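Local atomic coordinates of cycloalternan-forming enzyme (Listeria monocytogenes serovar 1/2a, PDB entry 5F7U), a protein that belongs to glycoside hydrolase family 31, combining a TIM-barrel domain with several beta-rich domains and a C-terminal carbohydrate-binding module. Residues S152-L156 against H172-Y178; L215-Y219 against V315-Y319; K296-N302 against L333-S339. The protein carries 1 engineered substitution. One frame throughout, in Å; residues are numbered along the deposited sequence.

Contact 1 of 3, residues S152-L156 against H172-Y178; sequences SFEDL and HAGKSGY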
loop_
_atom_site.group_PDB
_atom_site.type_symbol
_atom_site.label_atom_id
_atom_site.label_comp_id
_atom_site.label_asym_id
_atom_site.label_seq_id
_atom_site.Cartn_x
_atom_site.Cartn_y
_atom_site.Cartn_z
ATOM N N SER A 152 -25.478 -15.015 4.032
ATOM C CA SER A 152 -25.855 -14.533 2.719
ATOM C C SER A 152 -24.618 -14.478 1.838
ATOM O O SER A 152 -23.482 -14.528 2.332
ATOM C CB SER A 152 -26.536 -13.154 2.799
ATOM O OG SER A 152 -25.682 -12.186 3.398
ATOM N N PHE A 153 -24.843 -14.360 0.533
ATOM C CA PHE A 153 -23.742 -14.296 -0.421
ATOM C C PHE A 153 -23.653 -12.927 -1.046
ATOM O O PHE A 153 -24.492 -12.550 -1.836
ATOM C CB PHE A 153 -23.901 -15.408 -1.474
ATOM C CG PHE A 153 -23.680 -16.781 -0.910
ATOM C CD1 PHE A 153 -22.382 -17.267 -0.717
ATOM C CD2 PHE A 153 -24.768 -17.570 -0.494
ATOM C CE1 PHE A 153 -22.166 -18.533 -0.156
ATOM C CE2 PHE A 153 -24.554 -18.829 0.067
ATOM C CZ PHE A 153 -23.253 -19.312 0.237
ATOM N N GLU A 154 -22.625 -12.173 -0.676
ATOM C CA GLU A 154 -22.331 -10.911 -1.360
ATOM C C GLU A 154 -22.038 -11.191 -2.844
ATOM O O GLU A 154 -22.428 -10.426 -3.719
ATOM C CB GLU A 154 -21.172 -10.190 -0.651
ATOM C CG GLU A 154 -20.870 -8.780 -1.164
ATOM C CD GLU A 154 -20.013 -8.751 -2.416
ATOM O OE1 GLU A 154 -19.270 -9.725 -2.669
ATOM O OE2 GLU A 154 -20.077 -7.765 -3.175
ATOM N N ASP A 155 -21.363 -12.309 -3.100
ATOM C CA ASP A 155 -21.298 -12.913 -4.428
ATOM C C ASP A 155 -21.141 -14.410 -4.225
ATOM O O ASP A 155 -21.022 -14.874 -3.091
ATOM C CB ASP A 155 -20.142 -12.306 -5.273
ATOM C CG ASP A 155 -20.323 -12.500 -6.790
ATOM O OD1 ASP A 155 -21.269 -13.202 -7.268
ATOM O OD2 ASP A 155 -19.491 -11.944 -7.553
ATOM N N LEU A 156 -21.158 -15.182 -5.306
ATOM C CA LEU A 156 -21.097 -16.635 -5.161
ATOM C C LEU A 156 -19.791 -17.111 -4.505
ATOM O O LEU A 156 -19.719 -18.222 -3.992
ATOM C CB LEU A 156 -21.367 -17.324 -6.497
ATOM C CG LEU A 156 -22.735 -16.977 -7.123
ATOM C CD1 LEU A 156 -22.918 -17.781 -8.396
ATOM C CD2 LEU A 156 -23.879 -17.234 -6.140
ATOM N N HIS A 172 -29.054 -9.289 6.073
ATOM C CA HIS A 172 -29.317 -8.693 4.751
ATOM C C HIS A 172 -29.448 -9.724 3.634
ATOM O O HIS A 172 -28.949 -10.847 3.748
ATOM C CB HIS A 172 -28.197 -7.716 4.406
ATOM C CG HIS A 172 -28.167 -6.513 5.295
ATOM N ND1 HIS A 172 -27.475 -6.484 6.484
ATOM C CD2 HIS A 172 -28.782 -5.310 5.188
ATOM C CE1 HIS A 172 -27.643 -5.308 7.065
ATOM N NE2 HIS A 172 -28.434 -4.576 6.299
ATOM N N ALA A 173 -30.131 -9.321 2.557
ATOM C CA ALA A 173 -30.230 -10.132 1.329
ATOM C C ALA A 173 -28.883 -10.339 0.645
ATOM O O ALA A 173 -28.021 -9.475 0.688
ATOM C CB ALA A 173 -31.211 -9.478 0.348
ATOM N N GLY A 174 -28.711 -11.496 0.017
ATOM C CA GLY A 174 -27.575 -11.728 -0.880
ATOM C C GLY A 174 -28.065 -12.476 -2.114
ATOM O O GLY A 174 -29.268 -12.544 -2.363
ATOM N N LYS A 175 -27.131 -13.047 -2.869
ATOM C CA LYS A 175 -27.435 -13.820 -4.085
ATOM C C LYS A 175 -28.266 -15.058 -3.779
ATOM O O LYS A 175 -28.154 -15.629 -2.688
ATOM C CB LYS A 175 -26.143 -14.312 -4.749
ATOM C CG LYS A 175 -25.123 -13.242 -5.063
ATOM C CD LYS A 175 -25.492 -12.453 -6.278
ATOM C CE LYS A 175 -24.314 -11.593 -6.685
ATOM N NZ LYS A 175 -24.686 -10.745 -7.826
ATOM N N SER A 176 -29.063 -15.496 -4.757
ATOM C CA SER A 176 -29.903 -16.676 -4.582
ATOM C C SER A 176 -29.303 -17.953 -5.157
ATOM O O SER A 176 -29.862 -19.045 -4.979
ATOM C CB SER A 176 -31.279 -16.438 -5.222
ATOM O OG SER A 176 -31.977 -15.451 -4.497
ATOM N N GLY A 177 -28.164 -17.824 -5.828
ATOM C CA GLY A 177 -27.541 -18.959 -6.518
ATOM C C GLY A 177 -26.829 -19.946 -5.609
ATOM O O GLY A 177 -25.671 -20.288 -5.849
ATOM N N TYR A 178 -27.509 -20.406 -4.567
ATOM C CA TYR A 178 -26.947 -21.425 -3.692
ATOM C C TYR A 178 -27.907 -22.602 -3.566
ATOM O O TYR A 178 -29.097 -22.483 -3.883
ATOM C CB TYR A 178 -26.595 -20.834 -2.307
ATOM C CG TYR A 178 -27.776 -20.258 -1.556
ATOM C CD1 TYR A 178 -28.613 -21.085 -0.788
ATOM C CD2 TYR A 178 -28.058 -18.886 -1.605
ATOM C CE1 TYR A 178 -29.711 -20.559 -0.110
ATOM C CE2 TYR A 178 -29.152 -18.339 -0.917
ATOM C CZ TYR A 178 -29.960 -19.182 -0.163
ATOM O OH TYR A 178 -31.043 -18.695 0.526
HETATM O O HOH W 1 -25.744 -9.697 2.328
HETATM O O HOH W 2 -27.593 -14.911 -0.099
#

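Contact 2 of 3, residues L215-Y219 against V315-Y319; sequences LTSEY and VEDKY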
loop_
_atom_site.group_PDB
_atom_site.type_symbol
_atom_site.label_atom_id
_atom_site.label_comp_id
_atom_site.label_asym_id
_atom_site.label_seq_id
_atom_site.Cartn_x
_atom_site.Cartn_y
_atom_site.Cartn_z
ATOM N N LEU A 215 -10.554 -23.633 2.993
ATOM C CA LEU A 215 -10.029 -22.264 3.036
ATOM C C LEU A 215 -9.715 -21.901 4.473
ATOM O O LEU A 215 -8.558 -21.644 4.802
ATOM C CB LEU A 215 -11.012 -21.266 2.398
ATOM C CG LEU A 215 -11.246 -21.440 0.895
ATOM C CD1 LEU A 215 -12.171 -20.338 0.383
ATOM C CD2 LEU A 215 -9.940 -21.471 0.103
ATOM N N THR A 216 -10.737 -21.935 5.327
ATOM C CA THR A 216 -10.562 -21.718 6.766
ATOM C C THR A 216 -11.722 -22.330 7.526
ATOM O O THR A 216 -12.729 -22.727 6.929
ATOM C CB THR A 216 -10.346 -20.216 7.133
ATOM O OG1 THR A 216 -9.800 -20.101 8.464
ATOM C CG2 THR A 216 -11.631 -19.388 6.974
ATOM N N SER A 217 -11.593 -22.408 8.837
ATOM C CA SER A 217 -12.644 -23.035 9.622
ATOM C C SER A 217 -12.580 -22.496 11.008
ATOM O O SER A 217 -11.532 -22.028 11.445
ATOM C CB SER A 217 -12.459 -24.551 9.668
ATOM O OG SER A 217 -11.196 -24.901 10.195
ATOM N N GLU A 218 -13.704 -22.596 11.706
ATOM C CA GLU A 218 -13.725 -22.236 13.115
ATOM C C GLU A 218 -12.956 -23.229 13.967
ATOM O O GLU A 218 -12.715 -24.383 13.553
ATOM C CB GLU A 218 -15.167 -22.083 13.587
ATOM C CG GLU A 218 -15.825 -20.801 13.071
ATOM C CD GLU A 218 -17.346 -20.849 13.190
ATOM O OE1 GLU A 218 -17.884 -21.915 13.529
ATOM O OE2 GLU A 218 -17.999 -19.817 12.940
ATOM N N TYR A 219 -12.554 -22.775 15.151
ATOM C CA TYR A 219 -11.756 -23.596 16.046
ATOM C C TYR A 219 -12.493 -24.891 16.424
ATOM O O TYR A 219 -13.725 -24.892 16.527
ATOM C CB TYR A 219 -11.276 -22.804 17.264
ATOM C CG TYR A 219 -10.003 -23.368 17.846
ATOM C CD1 TYR A 219 -8.780 -23.266 17.155
ATOM C CD2 TYR A 219 -10.010 -24.027 19.078
ATOM C CE1 TYR A 219 -7.610 -23.808 17.679
ATOM C CE2 TYR A 219 -8.835 -24.560 19.622
ATOM C CZ TYR A 219 -7.639 -24.458 18.916
ATOM O OH TYR A 219 -6.479 -24.979 19.450
ATOM N N VAL A 315 -2.631 -19.194 21.158
ATOM C CA VAL A 315 -2.519 -20.622 20.925
ATOM C C VAL A 315 -1.948 -20.729 19.505
ATOM O O VAL A 315 -2.354 -19.972 18.615
ATOM C CB VAL A 315 -3.916 -21.289 21.015
ATOM C CG1 VAL A 315 -3.834 -22.781 20.750
ATOM C CG2 VAL A 315 -4.545 -21.050 22.388
ATOM N N GLU A 316 -1.011 -21.657 19.299
ATOM C CA GLU A 316 -0.260 -21.763 18.038
ATOM C C GLU A 316 -1.127 -22.049 16.801
ATOM O O GLU A 316 -0.736 -21.704 15.695
ATOM C CB GLU A 316 0.813 -22.859 18.183
ATOM C CG GLU A 316 1.898 -22.884 17.106
ATOM C CD GLU A 316 1.564 -23.738 15.873
ATOM O OE1 GLU A 316 0.783 -24.723 15.965
ATOM O OE2 GLU A 316 2.100 -23.432 14.786
ATOM N N ASP A 317 -2.260 -22.716 17.000
ATOM C CA ASP A 317 -3.120 -23.125 15.892
ATOM C C ASP A 317 -4.460 -22.388 15.884
ATOM O O ASP A 317 -5.408 -22.844 15.258
ATOM C CB ASP A 317 -3.327 -24.660 15.901
ATOM C CG ASP A 317 -4.159 -25.154 17.074
ATOM O OD1 ASP A 317 -4.337 -24.428 18.075
ATOM O OD2 ASP A 317 -4.627 -26.313 17.013
ATOM N N LYS A 318 -4.523 -21.238 16.553
ATOM C CA LYS A 318 -5.776 -20.484 16.648
ATOM C C LYS A 318 -5.582 -19.041 16.214
ATOM O O LYS A 318 -4.634 -18.388 16.648
ATOM C CB LYS A 318 -6.281 -20.494 18.096
ATOM C CG LYS A 318 -7.649 -19.831 18.305
ATOM C CD LYS A 318 -8.044 -19.749 19.775
ATOM C CE LYS A 318 -8.282 -21.124 20.364
ATOM N NZ LYS A 318 -9.012 -21.038 21.666
ATOM N N TYR A 319 -6.471 -18.539 15.364
ATOM C CA TYR A 319 -6.601 -17.076 15.238
ATOM C C TYR A 319 -7.988 -16.592 15.611
ATOM O O TYR A 319 -8.970 -17.317 15.462
ATOM C CB TYR A 319 -6.131 -16.511 13.884
ATOM C CG TYR A 319 -7.074 -16.710 12.719
ATOM C CD1 TYR A 319 -8.098 -15.781 12.444
ATOM C CD2 TYR A 319 -6.932 -17.813 11.876
ATOM C CE1 TYR A 319 -8.953 -15.959 11.345
ATOM C CE2 TYR A 319 -7.770 -18.000 10.766
ATOM C CZ TYR A 319 -8.775 -17.063 10.502
ATOM O OH TYR A 319 -9.610 -17.269 9.423
#

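Contact 3 of 3, residues K296-N302 against L333-S339; sequences KYGMYVN and LDYYVIS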
loop_
_atom_site.group_PDB
_atom_site.type_symbol
_atom_site.label_atom_id
_atom_site.label_comp_id
_atom_site.label_asym_id
_atom_site.label_seq_id
_atom_site.Cartn_x
_atom_site.Cartn_y
_atom_site.Cartn_z
ATOM N N LYS A 296 -5.707 -18.534 0.588
ATOM C CA LYS A 296 -6.637 -18.185 -0.512
ATOM C C LYS A 296 -8.023 -17.726 -0.033
ATOM O O LYS A 296 -9.058 -18.068 -0.634
ATOM C CB LYS A 296 -6.764 -19.323 -1.535
ATOM C CG LYS A 296 -5.436 -19.745 -2.142
ATOM C CD LYS A 296 -5.659 -20.707 -3.289
ATOM C CE LYS A 296 -4.304 -21.111 -3.849
ATOM N NZ LYS A 296 -4.442 -22.065 -4.979
ATOM N N TYR A 297 -8.036 -16.933 1.034
ATOM C CA TYR A 297 -9.256 -16.249 1.439
ATOM C C TYR A 297 -8.866 -14.932 2.102
ATOM O O TYR A 297 -7.732 -14.760 2.563
ATOM C CB TYR A 297 -10.128 -17.123 2.377
ATOM C CG TYR A 297 -9.474 -17.307 3.733
ATOM C CD1 TYR A 297 -8.533 -18.322 3.929
ATOM C CD2 TYR A 297 -9.755 -16.443 4.784
ATOM C CE1 TYR A 297 -7.886 -18.473 5.146
ATOM C CE2 TYR A 297 -9.108 -16.574 6.020
ATOM C CZ TYR A 297 -8.188 -17.607 6.184
ATOM O OH TYR A 297 -7.537 -17.738 7.372
ATOM N N GLY A 298 -9.828 -14.013 2.138
ATOM C CA GLY A 298 -9.740 -12.813 2.953
ATOM C C GLY A 298 -10.820 -12.839 4.016
ATOM O O GLY A 298 -11.827 -13.545 3.876
ATOM N N MET A 299 -10.605 -12.073 5.089
ATOM C CA MET A 299 -11.645 -11.924 6.121
ATOM C C MET A 299 -11.765 -10.448 6.412
ATOM O O MET A 299 -10.770 -9.804 6.676
ATOM C CB MET A 299 -11.272 -12.663 7.412
ATOM C CG MET A 299 -12.342 -12.564 8.513
ATOM S SD MET A 299 -12.017 -13.644 9.938
ATOM C CE MET A 299 -12.306 -15.259 9.213
ATOM N N TYR A 300 -12.996 -9.947 6.378
ATOM C CA TYR A 300 -13.275 -8.539 6.636
ATOM C C TYR A 300 -14.311 -8.448 7.736
ATOM O O TYR A 300 -15.413 -8.962 7.585
ATOM C CB TYR A 300 -13.763 -7.838 5.353
ATOM C CG TYR A 300 -14.268 -6.418 5.593
ATOM C CD1 TYR A 300 -13.490 -5.493 6.301
ATOM C CD2 TYR A 300 -15.534 -6.019 5.131
ATOM C CE1 TYR A 300 -13.948 -4.198 6.531
ATOM C CE2 TYR A 300 -15.997 -4.718 5.348
ATOM C CZ TYR A 300 -15.196 -3.829 6.055
ATOM O OH TYR A 300 -15.632 -2.544 6.283
ATOM N N VAL A 301 -13.956 -7.794 8.846
ATOM C CA VAL A 301 -14.928 -7.585 9.938
ATOM C C VAL A 301 -15.487 -6.191 9.698
ATOM O O VAL A 301 -14.757 -5.199 9.808
ATOM C CB VAL A 301 -14.298 -7.741 11.343
ATOM C CG1 VAL A 301 -15.302 -7.418 12.466
ATOM C CG2 VAL A 301 -13.777 -9.159 11.531
ATOM N N ASN A 302 -16.774 -6.145 9.358
ATOM C CA ASN A 302 -17.441 -4.923 8.936
ATOM C C ASN A 302 -17.921 -4.116 10.129
ATOM O O ASN A 302 -19.073 -4.247 10.559
ATOM C CB ASN A 302 -18.612 -5.252 7.990
ATOM C CG ASN A 302 -19.317 -3.997 7.477
ATOM O OD1 ASN A 302 -18.733 -2.916 7.447
ATOM N ND2 ASN A 302 -20.584 -4.139 7.096
ATOM N N LEU A 333 -22.962 -8.535 14.863
ATOM C CA LEU A 333 -21.633 -8.816 14.332
ATOM C C LEU A 333 -21.792 -9.121 12.846
ATOM O O LEU A 333 -22.664 -9.884 12.470
ATOM C CB LEU A 333 -21.009 -10.012 15.074
ATOM C CG LEU A 333 -19.727 -10.608 14.460
ATOM C CD1 LEU A 333 -18.561 -9.611 14.547
ATOM C CD2 LEU A 333 -19.349 -11.906 15.153
ATOM N N ASP A 334 -20.930 -8.532 12.019
ATOM C CA ASP A 334 -21.073 -8.602 10.561
ATOM C C ASP A 334 -19.676 -8.815 9.977
ATOM O O ASP A 334 -18.813 -7.935 10.081
ATOM C CB ASP A 334 -21.694 -7.281 10.092
ATOM C CG ASP A 334 -21.957 -7.222 8.592
ATOM O OD1 ASP A 334 -21.746 -8.205 7.856
ATOM O OD2 ASP A 334 -22.395 -6.140 8.150
ATOM N N TYR A 335 -19.429 -9.989 9.392
ATOM C CA TYR A 335 -18.104 -10.237 8.788
ATOM C C TYR A 335 -18.188 -11.080 7.526
ATOM O O TYR A 335 -19.184 -11.768 7.292
ATOM C CB TYR A 335 -17.095 -10.817 9.803
ATOM C CG TYR A 335 -17.368 -12.231 10.285
ATOM C CD1 TYR A 335 -18.300 -12.466 11.293
ATOM C CD2 TYR A 335 -16.660 -13.325 9.755
ATOM C CE1 TYR A 335 -18.574 -13.763 11.752
ATOM C CE2 TYR A 335 -16.917 -14.631 10.203
ATOM C CZ TYR A 335 -17.870 -14.830 11.204
ATOM O OH TYR A 335 -18.175 -16.081 11.686
ATOM N N TYR A 336 -17.151 -10.991 6.705
ATOM C CA TYR A 336 -17.156 -11.661 5.415
ATOM C C TYR A 336 -15.965 -12.590 5.320
ATOM O O TYR A 336 -14.863 -12.250 5.783
ATOM C CB TYR A 336 -17.048 -10.664 4.272
ATOM C CG TYR A 336 -18.150 -9.638 4.141
ATOM C CD1 TYR A 336 -18.187 -8.490 4.967
ATOM C CD2 TYR A 336 -19.110 -9.752 3.130
ATOM C CE1 TYR A 336 -19.203 -7.528 4.812
ATOM C CE2 TYR A 336 -20.111 -8.799 2.966
ATOM C CZ TYR A 336 -20.150 -7.698 3.804
ATOM O OH TYR A 336 -21.153 -6.771 3.581
ATOM N N VAL A 337 -16.185 -13.764 4.722
ATOM C CA VAL A 337 -15.085 -14.608 4.268
ATOM C C VAL A 337 -15.094 -14.547 2.736
ATOM O O VAL A 337 -16.061 -14.941 2.100
ATOM C CB VAL A 337 -15.200 -16.062 4.789
ATOM C CG1 VAL A 337 -14.072 -16.928 4.216
ATOM C CG2 VAL A 337 -15.201 -16.077 6.318
ATOM N N ILE A 338 -13.995 -14.052 2.183
ATOM C CA ILE A 338 -13.914 -13.630 0.792
ATOM C C ILE A 338 -12.995 -14.583 0.044
ATOM O O ILE A 338 -11.825 -14.732 0.409
ATOM C CB ILE A 338 -13.363 -12.188 0.702
ATOM C CG1 ILE A 338 -14.208 -11.244 1.593
ATOM C CG2 ILE A 338 -13.353 -11.722 -0.753
ATOM C CD1 ILE A 338 -13.710 -9.810 1.618
ATOM N N SER A 339 -13.543 -15.236 -0.981
ATOM C CA SER A 339 -12.749 -16.038 -1.906
ATOM C C SER A 339 -12.698 -15.295 -3.248
ATOM O O SER A 339 -13.188 -14.168 -3.362
ATOM C CB SER A 339 -13.375 -17.425 -2.054
ATOM O OG SER A 339 -12.605 -18.234 -2.938
HETATM O O HOH W 3 -10.133 -19.090 -2.800
HETATM O O HOH W 4 -19.435 -6.352 12.754
#

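Contact 1 of 3, residues S152-L156 against H172-Y178
In the galactose mutarotase-like domain, the chain turns a corner just after strand 148-153 at Glu154, which with Asp155 forms a classic beta bulge, and the irregular chain 172-178 lies against it. One direct hydrogen bond joins the backbones, from Lys175 N to Phe153 O at 2.9 Å. Gly174 suits this approach, since a CB would clash with Phe153 N. The m rotamer of Phe153 and the p rotamer of Tyr178 bring their CD2 atoms to 3.7 Å, the rings meeting obliquely; the Tyr178 hydroxyl is hydrogen-bonded to Asp129. Lys175 (mmtt) runs past Leu156, leaving CE 3.5 Å and NZ 4.2 Å from Asp155 OD1, beyond a salt bridge. Asp155 OD1 accepts a hydrogen bond from Leu156 N at 2.8 Å, and the Asp155 side chain lies about 4 Å from a magnesium ion. Ser152 in its p rotamer places OG 2.7 Å from water 1, which donates to Ala173 O. Water 2 accepts from Phe153 N at 2.9 Å and donates to Lys175 O at 2.7 Å.

Contact 2 of 3, residues L215-Y219 against V315-Y319
A lysine lies over the face of a tyrosine whose hydroxyl is held by the lysine's own neighbour in sequence. Lys318 CE sits 3.5 Å from the centroid of the Tyr219 ring, 8° off the normal, a CH-pi contact; NZ follows at 4.4 Å from that centroid as a cation-pi partner. At the ring edge, Tyr219 OH donates to Asp317 OD1 at 2.6 Å, a short bond to a charged acceptor, and Val315 CG1 lies 3.7 Å from the same hydroxyl. The type I turn from Val315 to Lys318, closed by Lys318 N to Val315 O at 3.2 Å, brings these three residues around Tyr219. Deeper in, Tyr319 has its CA-to-CB bond directed away, yet its OH reaches Thr216 OG1 and donates to it at 3.0 Å. Thr216 belongs to a classic beta bulge with Leu215. Side chains alone make this contact, because strand 235-243 pairs with both strand 214-229 and strand 318-327 and so lies between them, while Tyr319 packs on Phe242, Phe250 and Phe291.

Contact 3 of 3, residues K296-N302 against L333-S339
In the large antiparallel sheet of the mutarotase-like region, strand 333-338 pairs with strand 297-301 (170°, axes 4.5 Å apart); Leu333 opens it, CD1 4.4 Å from Val301 CG1. Asp334 grips Asn302 twice: Asn302 N donates to Asp334 O at 2.8 Å and Asn302 ND2 to Asp334 OD2 at 2.9 Å, while Arg160 forms a salt bridge with that carboxylate. Tyr335 forms a non-hydrogen-bonded pair with Val301, its hydroxyl hydrogen-bonded to Asn240. Tyr336 and Tyr300 are a hydrogen-bonded pair (Tyr300 N to Tyr336 O 3.0 Å, Tyr336 N to Tyr300 O 2.8 Å), their rings nearly parallel but slid apart. Val337 faces Met299, its CG2 4.2 Å from Met299 CE. Ile338 makes a second hydrogen-bonded pair with Gly298 (Gly298 N to Ile338 O 2.7 Å, Ile338 N to Gly298 O 2.8 Å) and packs on helix 343-354. Ser339 OG and Lys296 O share water 3. Paired backbone groups of these interior strands thus satisfy each other, apolar and aromatic side chains fill the faces, and Asn302-Asp334 and bridging waters fall at the ends.

Overall arrangement
All three contacts belong to one large antiparallel sheet system. Contact 3 is buried and is the only one made of paired neighbouring strands, with a bridging water at each end. Contacts 1 and 2 are partly buried: contact 1 mixes one backbone bond, two water bridges and side-chain packing, whereas contact 2 is made by side chains, with a lysine over the ring of Tyr219 and an aspartate at its hydroxyl. Strand 158-164 lies between contacts 1 and 3, pairing with strand 148-153 and strand 333-338. The two touch where Glu154 CB comes 4.0 Å from Tyr336 CE2. Contact 2 meets contact 3 through tyrosines, Tyr319 OH lying 3.0 Å from Tyr297 OH.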